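Local coordinates for SusD superfamily protein (Parabacteroides distasonis, PDB 3OTN) that probably binds carbohydrate or another nutrient at the cell outer membrane, as a member of the SusD family, at residues I45-A55 and Y420-M428. Sequence-based numbering, arbitrary orientation.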
ATOM      1  N   ILE A  45      -8.104   0.018   3.246  1.00 17.29           N
ATOM      2  CA  ILE A  45      -7.409  -0.742   2.198  1.00 16.69           C
ATOM      3  C   ILE A  45      -8.271  -1.080   0.997  1.00 18.22           C
ATOM      4  O   ILE A  45      -7.744  -1.294  -0.100  1.00 19.85           O
ATOM      5  CB  ILE A  45      -6.739  -2.053   2.686  1.00 17.00           C
ATOM      6  CG1 ILE A  45      -7.763  -3.138   3.072  1.00 18.01           C
ATOM      7  CG2 ILE A  45      -5.718  -1.763   3.804  1.00 16.35           C
ATOM      8  CD1 ILE A  45      -7.073  -4.478   3.453  1.00 17.65           C
ATOM      9  N   LEU A  46      -9.590  -1.099   1.189  1.00 18.66           N
ATOM     10  CA  LEU A  46     -10.493  -1.455   0.113  1.00 18.27           C
ATOM     11  C   LEU A  46     -10.528  -0.437  -1.011  1.00 15.43           C
ATOM     12  O   LEU A  46     -10.777  -0.840  -2.157  1.00 18.03           O
ATOM     13  CB  LEU A  46     -11.916  -1.722   0.628  1.00 17.90           C
ATOM     14  CG  LEU A  46     -12.142  -2.826   1.645  1.00 17.83           C
ATOM     15  CD1 LEU A  46     -13.561  -2.800   2.146  1.00 19.50           C
ATOM     16  CD2 LEU A  46     -11.779  -4.240   1.104  1.00 19.83           C
ATOM     17  N   LEU A  47     -10.292   0.846  -0.706  1.00 18.87           N
ATOM     18  CA  LEU A  47     -10.315   1.911  -1.725  1.00 19.25           C
ATOM     19  C   LEU A  47      -9.358   1.612  -2.862  1.00 19.14           C
ATOM     20  O   LEU A  47      -9.674   1.861  -4.036  1.00 16.96           O
ATOM     21  CB  LEU A  47      -9.943   3.293  -1.130  1.00 19.80           C
ATOM     22  CG  LEU A  47     -10.033   4.513  -2.088  1.00 19.83           C
ATOM     23  CD1 LEU A  47     -11.468   4.750  -2.599  1.00 23.36           C
ATOM     24  CD2 LEU A  47      -9.502   5.807  -1.436  1.00 15.61           C
ATOM     25  N   LEU A  48      -8.189   1.091  -2.496  1.00 16.47           N
ATOM     26  CA  LEU A  48      -7.110   0.816  -3.439  1.00 18.06           C
ATOM     27  C   LEU A  48      -7.191  -0.560  -4.083  1.00 20.17           C
ATOM     28  O   LEU A  48      -6.378  -0.869  -4.935  1.00 22.51           O
ATOM     29  CB  LEU A  48      -5.760   1.009  -2.758  1.00 17.34           C
ATOM     30  CG  LEU A  48      -5.510   2.353  -2.048  1.00 21.32           C
ATOM     31  CD1 LEU A  48      -4.146   2.333  -1.380  1.00 15.18           C
ATOM     32  CD2 LEU A  48      -5.626   3.534  -2.989  1.00 19.07           C
ATOM     33  N   GLU A  49      -8.158  -1.378  -3.683  1.00 17.31           N
ATOM     34  CA  GLU A  49      -8.401  -2.673  -4.324  1.00 19.46           C
ATOM     35  C   GLU A  49      -9.661  -2.739  -5.140  1.00 19.33           C
ATOM     36  O   GLU A  49      -9.776  -3.586  -6.044  1.00 20.36           O
ATOM     37  CB  GLU A  49      -8.420  -3.785  -3.272  1.00 17.97           C
ATOM     38  CG  GLU A  49      -7.082  -3.893  -2.464  1.00 21.13           C
ATOM     39  CD  GLU A  49      -5.871  -4.196  -3.336  1.00 20.56           C
ATOM     40  OE1 GLU A  49      -5.995  -4.908  -4.368  1.00 18.75           O
ATOM     41  OE2 GLU A  49      -4.770  -3.732  -2.993  1.00 19.95           O
ATOM     42  N   TYR A  50     -10.625  -1.889  -4.831  1.00 20.57           N
ATOM     43  CA  TYR A  50     -11.939  -2.008  -5.500  1.00 19.48           C
ATOM     44  C   TYR A  50     -12.003  -1.549  -6.932  1.00 21.03           C
ATOM     45  O   TYR A  50     -12.954  -1.938  -7.631  1.00 21.40           O
ATOM     46  CB  TYR A  50     -13.037  -1.367  -4.669  1.00 22.30           C
ATOM     47  CG  TYR A  50     -13.580  -2.185  -3.506  1.00 21.73           C
ATOM     48  CD1 TYR A  50     -13.300  -3.545  -3.335  1.00 20.05           C
ATOM     49  CD2 TYR A  50     -14.480  -1.597  -2.621  1.00 22.69           C
ATOM     50  CE1 TYR A  50     -13.902  -4.265  -2.308  1.00 21.16           C
ATOM     51  CE2 TYR A  50     -15.051  -2.307  -1.587  1.00 20.60           C
ATOM     52  CZ  TYR A  50     -14.748  -3.636  -1.429  1.00 16.49           C
ATOM     53  OH  TYR A  50     -15.373  -4.312  -0.396  1.00 20.91           O
HETATM   54  N   MSE A  51     -11.009  -0.811  -7.432  1.00 20.16           N
HETATM   55  CA  MSE A  51     -11.055  -0.383  -8.818  1.00 19.84           C
HETATM   56  C   MSE A  51     -10.130  -1.154  -9.744  1.00 22.56           C
HETATM   57  O   MSE A  51     -10.188  -0.931 -10.944  1.00 24.86           O
HETATM   58  CB  MSE A  51     -10.791   1.108  -8.976  1.00 21.17           C
HETATM   59  CG  MSE A  51     -11.862   1.996  -8.354  1.00 27.47           C
HETATM   60 SE   MSE A  51     -13.597   1.809  -9.215  0.75 28.37          SE
HETATM   61  CE  MSE A  51     -13.242   1.636 -11.039  1.00 13.81           C
ATOM     62  N   THR A  52      -9.344  -2.098  -9.224  1.00 22.93           N
ATOM     63  CA  THR A  52      -8.453  -2.869 -10.067  1.00 21.77           C
ATOM     64  C   THR A  52      -9.186  -3.786 -11.022  1.00 19.97           C
ATOM     65  O   THR A  52      -8.613  -4.170 -12.033  1.00 20.02           O
ATOM     66  CB  THR A  52      -7.466  -3.775  -9.285  1.00 21.30           C
ATOM     67  OG1 THR A  52      -8.193  -4.813  -8.625  1.00 23.80           O
ATOM     68  CG2 THR A  52      -6.647  -2.986  -8.266  1.00 20.72           C
ATOM     69  N   GLY A  53     -10.422  -4.165 -10.690  1.00 19.81           N
ATOM     70  CA  GLY A  53     -11.132  -5.206 -11.412  1.00 22.38           C
ATOM     71  C   GLY A  53     -10.715  -6.636 -11.079  1.00 21.75           C
ATOM     72  O   GLY A  53     -11.195  -7.594 -11.714  1.00 22.57           O
ATOM     73  N   LYS A  54      -9.856  -6.793 -10.065  1.00 23.13           N
ATOM     74  CA  LYS A  54      -9.356  -8.093  -9.623  1.00 23.32           C
ATOM     75  C   LYS A  54      -9.898  -8.525  -8.251  1.00 23.14           C
ATOM     76  O   LYS A  54      -9.478  -9.559  -7.719  1.00 21.44           O
ATOM     77  CB  LYS A  54      -7.832  -8.084  -9.500  1.00 26.88           C
ATOM     78  CG  LYS A  54      -7.055  -7.440 -10.608  1.00 36.32           C
ATOM     79  CD  LYS A  54      -7.185  -8.099 -11.907  1.00 33.46           C
ATOM     80  CE  LYS A  54      -6.115  -7.580 -12.877  1.00 30.70           C
ATOM     81  NZ  LYS A  54      -6.635  -7.702 -14.273  1.00 22.50           N
ATOM     82  N   ALA A  55     -10.817  -7.749  -7.695  1.00 21.28           N
ATOM     83  CA  ALA A  55     -11.431  -8.065  -6.416  1.00 23.41           C
ATOM     84  C   ALA A  55     -12.901  -7.710  -6.465  1.00 23.98           C
ATOM     85  O   ALA A  55     -13.300  -6.738  -7.117  1.00 23.59           O
ATOM     86  CB  ALA A  55     -10.751  -7.277  -5.292  1.00 21.29           C
ATOM     87  N   TYR A 420      -3.047  -7.615  -3.861  1.00 17.79           N
ATOM     88  CA  TYR A 420      -3.855  -7.332  -2.693  1.00 17.10           C
ATOM     89  C   TYR A 420      -3.078  -6.675  -1.572  1.00 18.95           C
ATOM     90  O   TYR A 420      -3.508  -6.742  -0.416  1.00 18.79           O
ATOM     91  CB  TYR A 420      -4.618  -8.587  -2.226  1.00 18.79           C
ATOM     92  CG  TYR A 420      -5.363  -9.226  -3.413  1.00 12.77           C
ATOM     93  CD1 TYR A 420      -6.342  -8.513  -4.094  1.00 20.34           C
ATOM     94  CD2 TYR A 420      -5.040 -10.486  -3.871  1.00 17.97           C
ATOM     95  CE1 TYR A 420      -7.003  -9.059  -5.196  1.00 19.83           C
ATOM     96  CE2 TYR A 420      -5.692 -11.044  -4.990  1.00 21.13           C
ATOM     97  CZ  TYR A 420      -6.670 -10.313  -5.639  1.00 18.41           C
ATOM     98  OH  TYR A 420      -7.348 -10.829  -6.735  1.00 23.23           O
ATOM     99  N   GLU A 421      -1.952  -6.040  -1.923  1.00 18.08           N
ATOM    100  CA  GLU A 421      -1.084  -5.306  -0.973  1.00 18.59           C
ATOM    101  C   GLU A 421      -1.128  -3.798  -1.188  1.00 18.80           C
ATOM    102  O   GLU A 421      -0.230  -3.076  -0.738  1.00 17.84           O
ATOM    103  CB  GLU A 421       0.373  -5.793  -1.111  1.00 18.30           C
ATOM    104  CG  GLU A 421       0.635  -7.215  -0.682  1.00 21.90           C
ATOM    105  CD  GLU A 421       2.119  -7.660  -0.894  1.00 21.82           C
ATOM    106  OE1 GLU A 421       3.042  -6.932  -0.505  1.00 27.36           O
ATOM    107  OE2 GLU A 421       2.339  -8.744  -1.458  1.00 23.16           O
ATOM    108  N   ASN A 422      -2.174  -3.310  -1.859  1.00 17.07           N
ATOM    109  CA  ASN A 422      -2.377  -1.884  -2.101  1.00 16.37           C
ATOM    110  C   ASN A 422      -1.291  -1.273  -2.981  1.00 17.97           C
ATOM    111  O   ASN A 422      -0.872  -0.124  -2.770  1.00 19.86           O
ATOM    112  CB  ASN A 422      -2.535  -1.102  -0.745  1.00 18.07           C
ATOM    113  CG  ASN A 422      -3.973  -1.141  -0.151  1.00 20.07           C
ATOM    114  OD1 ASN A 422      -4.245  -0.419   0.806  1.00 17.16           O
ATOM    115  ND2 ASN A 422      -4.860  -2.004  -0.669  1.00 18.86           N
ATOM    116  N   LYS A 423      -0.800  -2.036  -3.958  1.00 19.63           N
ATOM    117  CA  LYS A 423       0.224  -1.542  -4.923  1.00 18.71           C
ATOM    118  C   LYS A 423      -0.264  -1.458  -6.353  1.00 20.37           C
ATOM    119  O   LYS A 423       0.191  -0.601  -7.121  1.00 21.43           O
ATOM    120  CB  LYS A 423       1.459  -2.475  -4.926  1.00 18.99           C
ATOM    121  CG  LYS A 423       2.147  -2.638  -3.597  1.00 25.11           C
ATOM    122  CD  LYS A 423       2.705  -1.333  -3.084  1.00 21.13           C
ATOM    123  CE  LYS A 423       3.263  -1.504  -1.665  1.00 27.44           C
ATOM    124  NZ  LYS A 423       4.173  -0.397  -1.393  1.00 31.60           N
HETATM  125  N   MSE A 424      -1.143  -2.398  -6.713  1.00 19.71           N
HETATM  126  CA  MSE A 424      -1.593  -2.594  -8.076  1.00 19.66           C
HETATM  127  C   MSE A 424      -2.331  -1.347  -8.630  1.00 22.38           C
HETATM  128  O   MSE A 424      -2.108  -0.946  -9.787  1.00 17.52           O
HETATM  129  CB  MSE A 424      -2.485  -3.849  -8.128  1.00 17.39           C
HETATM  130  CG  MSE A 424      -2.974  -4.239  -9.473  1.00 18.02           C
HETATM  131 SE   MSE A 424      -4.230  -5.733  -9.343  0.75 17.99          SE
HETATM  132  CE  MSE A 424      -2.931  -7.162  -8.947  1.00 16.98           C
ATOM    133  N   TRP A 425      -3.229  -0.764  -7.834  1.00 19.83           N
ATOM    134  CA  TRP A 425      -4.011   0.391  -8.308  1.00 20.40           C
ATOM    135  C   TRP A 425      -3.043   1.547  -8.663  1.00 21.12           C
ATOM    136  O   TRP A 425      -3.131   2.123  -9.739  1.00 22.55           O
ATOM    137  CB  TRP A 425      -5.055   0.846  -7.295  1.00 18.16           C
ATOM    138  CG  TRP A 425      -5.900   1.989  -7.805  1.00 22.01           C
ATOM    139  CD1 TRP A 425      -5.936   3.237  -7.304  1.00 23.56           C
ATOM    140  CD2 TRP A 425      -6.746   1.993  -8.957  1.00 19.75           C
ATOM    141  NE1 TRP A 425      -6.783   4.021  -8.031  1.00 23.95           N
ATOM    142  CE2 TRP A 425      -7.302   3.285  -9.055  1.00 27.59           C
ATOM    143  CE3 TRP A 425      -7.095   1.041  -9.900  1.00 20.20           C
ATOM    144  CZ2 TRP A 425      -8.183   3.641 -10.068  1.00 26.33           C
ATOM    145  CZ3 TRP A 425      -7.957   1.383 -10.907  1.00 30.39           C
ATOM    146  CH2 TRP A 425      -8.499   2.675 -10.983  1.00 25.16           C
ATOM    147  N   PHE A 426      -2.110   1.823  -7.768  1.00 21.43           N
ATOM    148  CA  PHE A 426      -1.071   2.839  -8.023  1.00 22.10           C
ATOM    149  C   PHE A 426      -0.198   2.518  -9.267  1.00 21.70           C
ATOM    150  O   PHE A 426       0.100   3.420 -10.053  1.00 21.80           O
ATOM    151  CB  PHE A 426      -0.180   3.031  -6.793  1.00 20.37           C
ATOM    152  CG  PHE A 426      -0.891   3.653  -5.593  1.00 22.04           C
ATOM    153  CD1 PHE A 426      -1.844   4.648  -5.747  1.00 20.51           C
ATOM    154  CD2 PHE A 426      -0.585   3.222  -4.313  1.00 18.73           C
ATOM    155  CE1 PHE A 426      -2.473   5.223  -4.633  1.00 29.45           C
ATOM    156  CE2 PHE A 426      -1.189   3.776  -3.204  1.00 24.12           C
ATOM    157  CZ  PHE A 426      -2.137   4.782  -3.358  1.00 22.00           C
ATOM    158  N   ASP A 427       0.165   1.250  -9.463  1.00 19.81           N
ATOM    159  CA  ASP A 427       0.844   0.847 -10.729  1.00 22.09           C
ATOM    160  C   ASP A 427       0.003   1.180 -11.995  1.00 21.47           C
ATOM    161  O   ASP A 427       0.502   1.731 -12.986  1.00 22.03           O
ATOM    162  CB  ASP A 427       1.134  -0.657 -10.750  1.00 24.11           C
ATOM    163  CG  ASP A 427       2.217  -1.077  -9.803  1.00 23.73           C
ATOM    164  OD1 ASP A 427       2.888  -0.245  -9.140  1.00 27.78           O
ATOM    165  OD2 ASP A 427       2.424  -2.313  -9.742  1.00 29.93           O
HETATM  166  N   MSE A 428      -1.274   0.859 -11.934  1.00 18.42           N
HETATM  167  CA  MSE A 428      -2.190   1.145 -13.027  1.00 19.89           C
HETATM  168  C   MSE A 428      -2.259   2.654 -13.339  1.00 21.71           C
HETATM  169  O   MSE A 428      -2.277   3.042 -14.502  1.00 22.01           O
HETATM  170  CB  MSE A 428      -3.585   0.567 -12.745  1.00 19.99           C
HETATM  171  CG  MSE A 428      -3.640  -0.955 -12.709  1.00 20.50           C
HETATM  172 SE   MSE A 428      -5.412  -1.555 -12.153  0.75 18.97          SE
HETATM  173  CE  MSE A 428      -5.285  -3.494 -12.404  1.00 19.44           C
TER
HETATM  174  O   HOH W   1      -3.932  -1.796  -5.208  1.00 18.29           O
HETATM  175  O   HOH W   2      -3.934  -5.721  -5.884  1.00 18.91           O
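The turn between helices 403-418 and 424-431 in the C-terminal half of this SusD-family protein is clamped onto the N-terminal loop 45-55 by E49 and N422. Carboxylate and amide lie only 11° from coplanar, and N422 ND2 donates to the anti lone pair of E49 OE2 at 2.9 Å. The backbone N of N422 meets the same oxygen nearly along its C-O axis, while ND2 also reaches I45 O (3.0 Å) on a lone pair in the carbonyl plane. Two waters extend this buried network: one donates to E49 OE2 and L48 O and accepts from W425 N; the other links E49 OE1 to the backbone N of Y420. E49 CG stands anti to the carbonyl carbon (chi1 -59°) and the chain bends at chi2, carrying the carboxylate across to the turn. With an alanine at E49, the backbone N of N422 would probably lose its acceptor within the contact, its amide would be held by I45 O alone of the two bonds described, and each water would lose one partner. Further along, Y420 OH donates to K54 O (2.7 Å), an oxygen lying at the ring edge.

The apolar half follows helix 424-431. M51 CB sits over one face of W425, 3.5 Å from the six-membered ring centroid and 18° off its normal, a CH-pi contact. L48 CD2 approaches F426 CZ at 3.7 Å, beside I132 of helix 108-133. The selenium of M424 touches K54 CG (3.5 Å) and T52 CB; T52 OG1 accepts from K54 N, closing an ST turn, and K54 NZ bonds R435 O and forms a salt bridge with D437. A buried glutamate accepting from both backbone and side chain of one asparagine thus joins the N- and C-terminal regions of the mainly helical SusD fold.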